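Local coordinates for protein thymidylate synthase thyX (Helicobacter pylori, PDB 3N3Y) that probably catalyses the FAD-dependent reductive methylation of dUMP to dTMP, taking the methyl group from methylenetetrahydrofolate, and works as a homotetramer, at residues 9-14 against 67-72. Sequence-based numbering, arbitrary orientation.
Sequences MEVICK and FEIKGL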
loop_
_atom_site.group_PDB
_atom_site.type_symbol
_atom_site.label_atom_id
_atom_site.label_comp_id
_atom_site.label_asym_id
_atom_site.label_seq_id
_atom_site.Cartn_x
_atom_site.Cartn_y
_atom_site.Cartn_z
ATOM N N MET A 9 -17.528 -22.829 4.671
ATOM C CA MET A 9 -16.668 -22.112 5.621
ATOM C C MET A 9 -17.471 -21.020 6.349
ATOM O O MET A 9 -18.366 -20.420 5.767
ATOM C CB MET A 9 -15.383 -21.566 4.957
ATOM C CG MET A 9 -15.423 -20.129 4.460
ATOM S SD MET A 9 -16.103 -19.926 2.793
ATOM C CE MET A 9 -14.831 -20.675 1.773
ATOM N N GLU A 10 -17.170 -20.804 7.626
ATOM C CA GLU A 10 -17.919 -19.857 8.461
ATOM C C GLU A 10 -17.291 -18.451 8.509
ATOM O O GLU A 10 -16.147 -18.278 8.951
ATOM C CB GLU A 10 -18.085 -20.421 9.884
ATOM C CG GLU A 10 -18.862 -21.755 9.932
ATOM C CD GLU A 10 -18.629 -22.580 11.207
ATOM O OE1 GLU A 10 -17.905 -22.119 12.122
ATOM O OE2 GLU A 10 -19.178 -23.705 11.286
ATOM N N VAL A 11 -18.046 -17.452 8.055
ATOM C CA VAL A 11 -17.610 -16.058 8.109
ATOM C C VAL A 11 -18.497 -15.190 8.999
ATOM O O VAL A 11 -19.698 -15.082 8.763
ATOM C CB VAL A 11 -17.617 -15.414 6.726
ATOM C CG1 VAL A 11 -17.113 -13.988 6.825
ATOM C CG2 VAL A 11 -16.775 -16.201 5.767
ATOM N N ILE A 12 -17.891 -14.560 10.006
ATOM C CA ILE A 12 -18.570 -13.604 10.879
ATOM C C ILE A 12 -18.021 -12.197 10.660
ATOM O O ILE A 12 -16.801 -11.996 10.641
ATOM C CB ILE A 12 -18.330 -13.913 12.383
ATOM C CG1 ILE A 12 -18.635 -15.371 12.719
ATOM C CG2 ILE A 12 -19.173 -12.982 13.251
ATOM C CD1 ILE A 12 -20.067 -15.749 12.499
ATOM N N CYS A 13 -18.906 -11.221 10.505
ATOM C CA CYS A 13 -18.480 -9.828 10.580
ATOM C C CYS A 13 -18.584 -9.363 12.025
ATOM O O CYS A 13 -19.683 -9.231 12.552
ATOM C CB CYS A 13 -19.313 -8.935 9.672
ATOM S SG CYS A 13 -18.762 -7.201 9.694
ATOM N N LYS A 14 -17.438 -9.134 12.665
ATOM C CA LYS A 14 -17.397 -8.845 14.088
ATOM C C LYS A 14 -17.503 -7.341 14.391
ATOM O O LYS A 14 -17.923 -6.938 15.472
ATOM C CB LYS A 14 -16.111 -9.414 14.692
ATOM C CG LYS A 14 -15.792 -10.807 14.207
ATOM C CD LYS A 14 -14.761 -11.460 15.092
ATOM C CE LYS A 14 -13.454 -10.680 15.081
ATOM N NZ LYS A 14 -12.370 -11.466 15.751
ATOM N N PHE A 67 -13.612 -9.157 9.964
ATOM C CA PHE A 67 -14.213 -10.475 9.821
ATOM C C PHE A 67 -13.479 -11.557 10.578
ATOM O O PHE A 67 -12.315 -11.414 10.953
ATOM C CB PHE A 67 -14.228 -10.919 8.368
ATOM C CG PHE A 67 -15.031 -10.041 7.463
ATOM C CD1 PHE A 67 -16.393 -10.246 7.308
ATOM C CD2 PHE A 67 -14.416 -9.039 6.721
ATOM C CE1 PHE A 67 -17.126 -9.466 6.452
ATOM C CE2 PHE A 67 -15.150 -8.247 5.859
ATOM C CZ PHE A 67 -16.511 -8.460 5.726
ATOM N N GLU A 68 -14.182 -12.665 10.772
ATOM C CA GLU A 68 -13.560 -13.887 11.230
ATOM C C GLU A 68 -13.869 -14.951 10.181
ATOM O O GLU A 68 -15.003 -15.067 9.738
ATOM C CB GLU A 68 -14.106 -14.275 12.599
ATOM C CG GLU A 68 -13.268 -15.296 13.341
ATOM C CD GLU A 68 -14.086 -16.076 14.379
ATOM O OE1 GLU A 68 -14.900 -15.449 15.103
ATOM O OE2 GLU A 68 -13.921 -17.319 14.463
ATOM N N ILE A 69 -12.854 -15.706 9.768
ATOM C CA ILE A 69 -13.039 -16.761 8.776
ATOM C C ILE A 69 -12.546 -18.091 9.327
ATOM O O ILE A 69 -11.383 -18.209 9.727
ATOM C CB ILE A 69 -12.293 -16.448 7.457
ATOM C CG1 ILE A 69 -12.697 -15.060 6.941
ATOM C CG2 ILE A 69 -12.535 -17.558 6.413
ATOM C CD1 ILE A 69 -11.792 -14.490 5.841
ATOM N N LYS A 70 -13.437 -19.079 9.370
ATOM C CA LYS A 70 -13.085 -20.416 9.861
ATOM C C LYS A 70 -13.303 -21.464 8.777
ATOM O O LYS A 70 -14.291 -21.423 8.051
ATOM C CB LYS A 70 -13.885 -20.797 11.115
ATOM C CG LYS A 70 -14.008 -19.690 12.147
ATOM C CD LYS A 70 -14.066 -20.236 13.584
ATOM C CE LYS A 70 -15.264 -21.158 13.803
ATOM N NZ LYS A 70 -15.366 -21.680 15.204
ATOM N N GLY A 71 -12.357 -22.384 8.656
ATOM C CA GLY A 71 -12.516 -23.511 7.754
ATOM C C GLY A 71 -12.153 -23.245 6.305
ATOM O O GLY A 71 -12.642 -23.912 5.407
ATOM N N LEU A 72 -11.295 -22.263 6.074
ATOM C CA LEU A 72 -10.791 -21.994 4.742
ATOM C C LEU A 72 -9.559 -22.891 4.536
ATOM O O LEU A 72 -8.782 -23.120 5.477
ATOM C CB LEU A 72 -10.418 -20.507 4.629
ATOM C CG LEU A 72 -10.053 -19.990 3.238
ATOM C CD1 LEU A 72 -11.299 -19.866 2.381
ATOM C CD2 LEU A 72 -9.282 -18.672 3.307
#
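Ile12 O takes two donors from the neighbouring strand: the amide of Glu68, with Glu68 N at 2.7 Å and in the carbonyl plane, and a weaker CA-H...O contact from Phe67 CA at 3.1 Å. This is the pairing of 10-14, at the outer edge of the chain's four-stranded antiparallel sheet, with 67-70, whose far side bonds to strand 163-171. Ile12 N returns the bond to Glu68 O, and Glu10 and Lys70 form the second hydrogen-bonded pair, while Val11–Ile69 and Cys13–Phe67 are the non-hydrogen-bonded pairs between and beyond them. Glu68 O, already bonded by Ile12 N, also receives a weak CA-H...O contact from Val11 CA at 3.2 Å.

The face carrying Val11, Cys13, Phe67 and Ile69 is apolar, and helix 189-201 packs on it through Val11. Val11 CG1, anti to the backbone N (chi1 -178°), meets Phe67 CD1 obliquely at 3.8 Å, and Cys13 CB approaches CE1 of the same ring. Cys13 SG lies 4.8 Å from the Phe67 ring centroid, an oblique sulfur-aromatic contact; the Cys13 side chain also lies near that of Tyr16, which binds dUMP.

At the end of the pairing Lys14 crosses Glu68 obliquely, its CD 3.8 Å from Glu68 CB, but their charged ends go elsewhere: Lys14 NZ hydrogen-bonds Gln24 OE1 of the second subunit and Glu68 OE2 hydrogen-bonds His165 NE2. On the face of Glu10, Ile12, Glu68 and Lys70, Lys70 bends at chi2 and chi3, bringing CE to 3.3 Å from Glu10 OE1; the charges of Lys70 NZ and Glu10 OE1 are near each other without forming a salt bridge.

Past Lys70 the chain turns at Gly71, where Gly71 and Leu72 both face Thr164 in a G1 beta bulge. There Met9, bent at chi2 and chi3, lies side by side with Leu72, the two pointing the same way, with Met9 CE 3.7 Å from Leu72 CD1.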